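Local coordinates for alpha-galactosidase (Lactobacillus brevis, PDB 3MI6), which probably releases terminal, non-reducing alpha-D-galactose residues from alpha-galactosides by hydrolysis, as a member of glycosyl hydrolase family 36, at residues 551-556 and 591-596; 667-672 and 727-732. All blocks are in the same frame, centred on the assembly; numbering follows the deposited sequence.

Interactions 1 and 2 lie about 10 Å apart, centre to centre, and meet across the boundary between the catalytic barrel and the C-terminal beta domain. Helix 590-597 belongs to both neighbourhoods: it packs on helix 553-566 in interaction 1 and also touches the strand pair of interaction 2, Thr592 and Val596 serving both. Two probable hydrogen bonds join them, Ala595 O to Tyr669 OH and Thr592 OG1 to Phe727 O, each 2.7 Å long. Packing adds to these, with Val596 CG2 3.7 Å from Tyr669 CE1. Interaction 1 is the one near the predicted active site, the Arg556 side chain being about 7 Å from that of Asp549, the predicted proton donor; interaction 2 lies away from it.

Interaction 1 (551-556 and 591-596); sequences TDAAER and KTRGAV
Ala553 and Arg593 bring two helices of the catalytic (beta/alpha)8 barrel together, their CA atoms 4.9 Å apart. The contact joins the first turn of helix 553-566, which follows barrel strand 544-546, to helix 590-597, which precedes the last barrel strand, 601-604.

The touching surface is apolar, and no hydrogen bond crosses it. Ala553 points its methyl group at the partner helix, where CB lies 3.9 Å from Arg593 CA and 4.0 Å from Thr592 CG2. The second methylene of the Arg593 chain, CG, borders the same methyl. Val596 completes the surroundings with both branches: its CG2 is 3.9 Å from Ala553 O, and its CG1, anti to the backbone N (chi1 -179°), reaches Arg556 CB at 3.9 Å. Arg556 contributes the base of its side chain to this contact; the chain then bends at chi2 and chi3, and NH1 bonds to Asp550 O.

The polar groups make their bonds outside the apolar patch, each helix with its own partners. Asp552 is the N-cap of helix 553-566, its OD2 accepting from Glu555 N at 3.0 Å on the anti side of the carboxylate. The same oxygen forms a salt bridge with Arg586, which also pairs with Glu555. On the other helix, Thr592 turns its methyl to Ala553, while its OG1 is hydrogen-bonded to Phe727 O and Thr729 OG1 of the C-terminal domain.

With small or aliphatic groups at the meeting point and polar ends engaged outside it, the helices approach closely without a direct polar link. Asp549, the predicted proton donor, precedes the capped turn in the sequence. The two salt bridges to Arg586 are likely to offset part of the negative charge of Asp552 and Glu555.

Interaction 2 (667-672 and 727-732); sequences ARYQLL and FYTQLF
Arg668 and Gln730 face each other as a hydrogen-bonded pair in the antiparallel sheet of the C-terminal domain, where strands 663-670 and 728-736 run side by side. Their backbones are joined by Arg668 N to Gln730 O and Gln730 N to Arg668 O, both 2.8 Å. The side chains also lie alongside one another, pointing the same way. Arg668 is extended from CG to NE, and its NH1 donates to a lone pair of Gln730 OE1 at 3.0 Å, with the acceptor nearly in the guanidinium plane; the guanidinium and amide planes are 48° apart. An alanine at Arg668 would probably leave Gln730 OE1 without this donor and the amide freer to turn.

The opposite sheet face carries Tyr669 beside Thr729. Thr729 CG2 is 3.5 Å from Tyr669 CE1, and OG1 approaches CD1 of the same ring obliquely. Next to them, Ala667 CB packs on Leu731 CD1 at 3.8 Å.

At the end of the strand pair, Phe727 and Tyr728 both face Gln670, forming a G1 beta bulge. Gln670 and Tyr728 exchange two backbone hydrogen bonds, while the left-handed conformation of Phe727 accompanies the bulge. Phe727 N donates to Leu671 O at 2.7 Å, the nitrogen lying above the carbonyl plane, 39° out of it.

Farther out, Trp654 meets the Tyr669 ring edge-to-face, and helix 590-597 of the barrel backs the Tyr669 and Thr729 side chains, Ala595 and Thr592 being their polar partners there. On strand 728-736, Leu731 O accepts a hydrogen bond from Asn696 ND2.

Interaction 1 (551-556 and 591-596)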
loop_
_atom_site.group_PDB
_atom_site.type_symbol
_atom_site.label_atom_id
_atom_site.label_comp_id
_atom_site.label_asym_id
_atom_site.label_seq_id
_atom_site.Cartn_x
_atom_site.Cartn_y
_atom_site.Cartn_z
ATOM N N THR D 551 16.229 -29.008 -4.607
ATOM C CA THR D 551 15.417 -29.802 -5.530
ATOM C C THR D 551 14.062 -30.190 -4.928
ATOM O O THR D 551 13.400 -31.125 -5.416
ATOM C CB THR D 551 16.149 -31.100 -5.951
ATOM O OG1 THR D 551 16.369 -31.924 -4.797
ATOM C CG2 THR D 551 17.475 -30.773 -6.577
ATOM N N ASP D 552 13.661 -29.498 -3.856
ATOM C CA ASP D 552 12.300 -29.635 -3.355
ATOM C C ASP D 552 11.271 -29.041 -4.334
ATOM O O ASP D 552 11.487 -27.950 -4.875
ATOM C CB ASP D 552 12.135 -28.949 -2.009
ATOM C CG ASP D 552 10.688 -28.988 -1.524
ATOM O OD1 ASP D 552 10.229 -30.076 -1.125
ATOM O OD2 ASP D 552 10.002 -27.946 -1.567
ATOM N N ALA D 553 10.151 -29.742 -4.535
ATOM C CA ALA D 553 9.099 -29.275 -5.450
ATOM C C ALA D 553 8.562 -27.874 -5.108
ATOM O O ALA D 553 8.538 -26.983 -5.960
ATOM C CB ALA D 553 7.961 -30.277 -5.526
ATOM N N ALA D 554 8.142 -27.680 -3.867
ATOM C CA ALA D 554 7.604 -26.396 -3.445
ATOM C C ALA D 554 8.603 -25.254 -3.599
ATOM O O ALA D 554 8.259 -24.207 -4.107
ATOM C CB ALA D 554 7.115 -26.479 -2.009
ATOM N N GLU D 555 9.841 -25.447 -3.161
ATOM C CA GLU D 555 10.849 -24.403 -3.270
ATOM C C GLU D 555 11.189 -24.079 -4.730
ATOM O O GLU D 555 11.431 -22.917 -5.083
ATOM C CB GLU D 555 12.120 -24.813 -2.528
ATOM C CG GLU D 555 11.924 -25.108 -1.056
ATOM C CD GLU D 555 11.473 -23.890 -0.251
ATOM O OE1 GLU D 555 11.809 -22.739 -0.621
ATOM O OE2 GLU D 555 10.793 -24.094 0.779
ATOM N N ARG D 556 11.238 -25.109 -5.574
ATOM C CA ARG D 556 11.588 -24.914 -6.974
ATOM C C ARG D 556 10.539 -24.040 -7.676
ATOM O O ARG D 556 10.879 -23.150 -8.455
ATOM C CB ARG D 556 11.777 -26.251 -7.703
ATOM C CG ARG D 556 13.079 -26.965 -7.415
ATOM C CD ARG D 556 14.309 -26.160 -7.854
ATOM N NE ARG D 556 14.694 -26.399 -9.239
ATOM C CZ ARG D 556 15.879 -26.855 -9.628
ATOM N NH1 ARG D 556 16.816 -27.130 -8.746
ATOM N NH2 ARG D 556 16.134 -27.036 -10.906
ATOM N N LYS D 591 4.181 -37.206 -8.004
ATOM C CA LYS D 591 3.500 -36.520 -9.103
ATOM C C LYS D 591 3.869 -35.039 -9.168
ATOM O O LYS D 591 4.084 -34.493 -10.240
ATOM C CB LYS D 591 1.983 -36.690 -8.974
ATOM C CG LYS D 591 1.157 -35.935 -10.008
ATOM C CD LYS D 591 -0.298 -35.772 -9.556
ATOM C CE LYS D 591 -1.127 -35.123 -10.673
ATOM N NZ LYS D 591 -2.537 -34.752 -10.268
ATOM N N THR D 592 3.959 -34.385 -8.025
ATOM C CA THR D 592 4.270 -32.969 -8.021
ATOM C C THR D 592 5.744 -32.694 -8.341
ATOM O O THR D 592 6.043 -31.858 -9.196
ATOM C CB THR D 592 3.867 -32.316 -6.688
ATOM O OG1 THR D 592 2.452 -32.486 -6.478
ATOM C CG2 THR D 592 4.206 -30.829 -6.696
ATOM N N ARG D 593 6.659 -33.395 -7.663
ATOM C CA ARG D 593 8.092 -33.313 -7.976
ATOM C C ARG D 593 8.327 -33.484 -9.472
ATOM O O ARG D 593 9.092 -32.732 -10.080
ATOM C CB ARG D 593 8.931 -34.334 -7.190
ATOM C CG ARG D 593 8.639 -34.349 -5.719
ATOM C CD ARG D 593 9.708 -35.023 -4.896
ATOM N NE ARG D 593 9.951 -36.441 -5.202
ATOM C CZ ARG D 593 9.300 -37.472 -4.666
ATOM N NH1 ARG D 593 8.310 -37.279 -3.812
ATOM N NH2 ARG D 593 9.633 -38.709 -5.006
ATOM N N GLY D 594 7.660 -34.472 -10.062
ATOM C CA GLY D 594 7.720 -34.672 -11.494
ATOM C C GLY D 594 7.230 -33.456 -12.258
ATOM O O GLY D 594 7.894 -33.012 -13.203
ATOM N N ALA D 595 6.086 -32.908 -11.826
ATOM C CA ALA D 595 5.363 -31.870 -12.571
ATOM C C ALA D 595 5.993 -30.476 -12.531
ATOM O O ALA D 595 5.809 -29.691 -13.442
ATOM C CB ALA D 595 3.897 -31.813 -12.124
ATOM N N VAL D 596 6.718 -30.166 -11.468
ATOM C CA VAL D 596 7.546 -28.959 -11.431
ATOM C C VAL D 596 8.812 -29.133 -12.293
ATOM O O VAL D 596 9.313 -28.183 -12.861
ATOM C CB VAL D 596 7.962 -28.602 -9.976
ATOM C CG1 VAL D 596 8.798 -27.350 -9.941
ATOM C CG2 VAL D 596 6.736 -28.422 -9.091
#

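Interaction 2 (667-672 and 727-732)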
loop_
_atom_site.group_PDB
_atom_site.type_symbol
_atom_site.label_atom_id
_atom_site.label_comp_id
_atom_site.label_asym_id
_atom_site.label_seq_id
_atom_site.Cartn_x
_atom_site.Cartn_y
_atom_site.Cartn_z
ATOM N N ALA D 667 -0.110 -25.806 -15.959
ATOM C CA ALA D 667 0.023 -26.482 -14.687
ATOM C C ALA D 667 -0.331 -25.503 -13.610
ATOM O O ALA D 667 0.090 -24.360 -13.674
ATOM C CB ALA D 667 1.428 -26.985 -14.498
ATOM N N ARG D 668 -1.133 -25.954 -12.648
ATOM C CA ARG D 668 -1.464 -25.187 -11.460
ATOM C C ARG D 668 -0.984 -25.975 -10.241
ATOM O O ARG D 668 -1.312 -27.146 -10.075
ATOM C CB ARG D 668 -2.964 -24.985 -11.389
ATOM C CG ARG D 668 -3.451 -24.122 -10.285
ATOM C CD ARG D 668 -4.963 -24.005 -10.402
ATOM N NE ARG D 668 -5.546 -23.088 -9.428
ATOM C CZ ARG D 668 -6.044 -23.463 -8.251
ATOM N NH1 ARG D 668 -6.033 -24.740 -7.896
ATOM N NH2 ARG D 668 -6.545 -22.556 -7.425
ATOM N N TYR D 669 -0.190 -25.334 -9.397
ATOM C CA TYR D 669 0.290 -25.947 -8.174
ATOM C C TYR D 669 -0.256 -25.158 -7.000
ATOM O O TYR D 669 -0.139 -23.943 -6.961
ATOM C CB TYR D 669 1.827 -25.927 -8.131
ATOM C CG TYR D 669 2.494 -26.337 -9.425
ATOM C CD1 TYR D 669 2.930 -27.630 -9.608
ATOM C CD2 TYR D 669 2.659 -25.435 -10.471
ATOM C CE1 TYR D 669 3.518 -28.019 -10.782
ATOM C CE2 TYR D 669 3.249 -25.814 -11.652
ATOM C CZ TYR D 669 3.682 -27.109 -11.801
ATOM O OH TYR D 669 4.287 -27.531 -12.972
ATOM N N GLN D 670 -0.860 -25.840 -6.039
ATOM C CA GLN D 670 -1.275 -25.165 -4.824
ATOM C C GLN D 670 -0.412 -25.707 -3.706
ATOM O O GLN D 670 -0.219 -26.931 -3.606
ATOM C CB GLN D 670 -2.750 -25.406 -4.540
ATOM C CG GLN D 670 -3.304 -24.599 -3.377
ATOM C CD GLN D 670 -4.784 -24.915 -3.091
ATOM O OE1 GLN D 670 -5.139 -26.075 -2.822
ATOM N NE2 GLN D 670 -5.648 -23.883 -3.156
ATOM N N LEU D 671 0.123 -24.814 -2.876
ATOM C CA LEU D 671 1.001 -25.275 -1.808
ATOM C C LEU D 671 0.225 -25.874 -0.623
ATOM O O LEU D 671 0.526 -26.981 -0.161
ATOM C CB LEU D 671 1.935 -24.165 -1.348
ATOM C CG LEU D 671 2.899 -23.605 -2.397
ATOM C CD1 LEU D 671 3.751 -22.489 -1.787
ATOM C CD2 LEU D 671 3.780 -24.696 -2.976
ATOM N N LEU D 672 -0.779 -25.152 -0.142
ATOM C CA LEU D 672 -1.498 -25.564 1.046
ATOM C C LEU D 672 -2.937 -25.770 0.643
ATOM O O LEU D 672 -3.515 -24.923 -0.033
ATOM C CB LEU D 672 -1.409 -24.461 2.102
ATOM C CG LEU D 672 -0.422 -24.658 3.263
ATOM C CD1 LEU D 672 0.819 -25.461 2.852
ATOM C CD2 LEU D 672 -0.046 -23.330 3.898
ATOM N N PHE D 727 0.789 -29.275 -1.510
ATOM C CA PHE D 727 1.669 -29.339 -2.672
ATOM C C PHE D 727 1.027 -30.144 -3.813
ATOM O O PHE D 727 1.546 -31.187 -4.249
ATOM C CB PHE D 727 3.036 -29.921 -2.266
ATOM C CG PHE D 727 3.446 -29.563 -0.863
ATOM C CD1 PHE D 727 3.638 -28.238 -0.498
ATOM C CD2 PHE D 727 3.615 -30.543 0.098
ATOM C CE1 PHE D 727 3.989 -27.901 0.792
ATOM C CE2 PHE D 727 3.975 -30.205 1.389
ATOM C CZ PHE D 727 4.159 -28.884 1.735
ATOM N N TYR D 728 -0.113 -29.646 -4.284
ATOM C CA TYR D 728 -0.954 -30.382 -5.223
ATOM C C TYR D 728 -0.771 -29.812 -6.603
ATOM O O TYR D 728 -0.600 -28.601 -6.762
ATOM C CB TYR D 728 -2.432 -30.276 -4.841
ATOM C CG TYR D 728 -3.296 -31.365 -5.432
ATOM C CD1 TYR D 728 -3.493 -32.570 -4.755
ATOM C CD2 TYR D 728 -3.919 -31.199 -6.658
ATOM C CE1 TYR D 728 -4.289 -33.579 -5.282
ATOM C CE2 TYR D 728 -4.717 -32.204 -7.199
ATOM C CZ TYR D 728 -4.899 -33.392 -6.504
ATOM O OH TYR D 728 -5.687 -34.395 -7.030
ATOM N N THR D 729 -0.820 -30.689 -7.598
ATOM C CA THR D 729 -0.662 -30.267 -8.969
ATOM C C THR D 729 -1.827 -30.671 -9.847
ATOM O O THR D 729 -2.280 -31.807 -9.820
ATOM C CB THR D 729 0.581 -30.878 -9.585
ATOM O OG1 THR D 729 1.707 -30.632 -8.728
ATOM C CG2 THR D 729 0.808 -30.280 -10.965
ATOM N N GLN D 730 -2.301 -29.720 -10.633
ATOM C CA GLN D 730 -3.261 -29.972 -11.683
ATOM C C GLN D 730 -2.616 -29.631 -13.035
ATOM O O GLN D 730 -2.201 -28.499 -13.274
ATOM C CB GLN D 730 -4.510 -29.141 -11.432
ATOM C CG GLN D 730 -5.247 -29.551 -10.174
ATOM C CD GLN D 730 -5.930 -28.391 -9.466
ATOM O OE1 GLN D 730 -5.362 -27.310 -9.302
ATOM N NE2 GLN D 730 -7.145 -28.624 -9.014
ATOM N N LEU D 731 -2.531 -30.639 -13.895
ATOM C CA LEU D 731 -1.931 -30.540 -15.210
ATOM C C LEU D 731 -3.029 -30.494 -16.264
ATOM O O LEU D 731 -4.060 -31.145 -16.123
ATOM C CB LEU D 731 -1.081 -31.772 -15.452
ATOM C CG LEU D 731 0.347 -31.664 -15.970
ATOM C CD1 LEU D 731 1.193 -30.703 -15.139
ATOM C CD2 LEU D 731 0.928 -33.059 -15.951
ATOM N N PHE D 732 -2.792 -29.735 -17.327
ATOM C CA PHE D 732 -3.767 -29.511 -18.374
ATOM C C PHE D 732 -3.121 -29.623 -19.762
ATOM O O PHE D 732 -2.486 -28.677 -20.235
ATOM C CB PHE D 732 -4.345 -28.114 -18.225
ATOM C CG PHE D 732 -5.059 -27.890 -16.931
ATOM C CD1 PHE D 732 -6.358 -28.339 -16.751
ATOM C CD2 PHE D 732 -4.451 -27.200 -15.895
ATOM C CE1 PHE D 732 -7.019 -28.117 -15.557
ATOM C CE2 PHE D 732 -5.124 -26.978 -14.696
ATOM C CZ PHE D 732 -6.395 -27.439 -14.528
#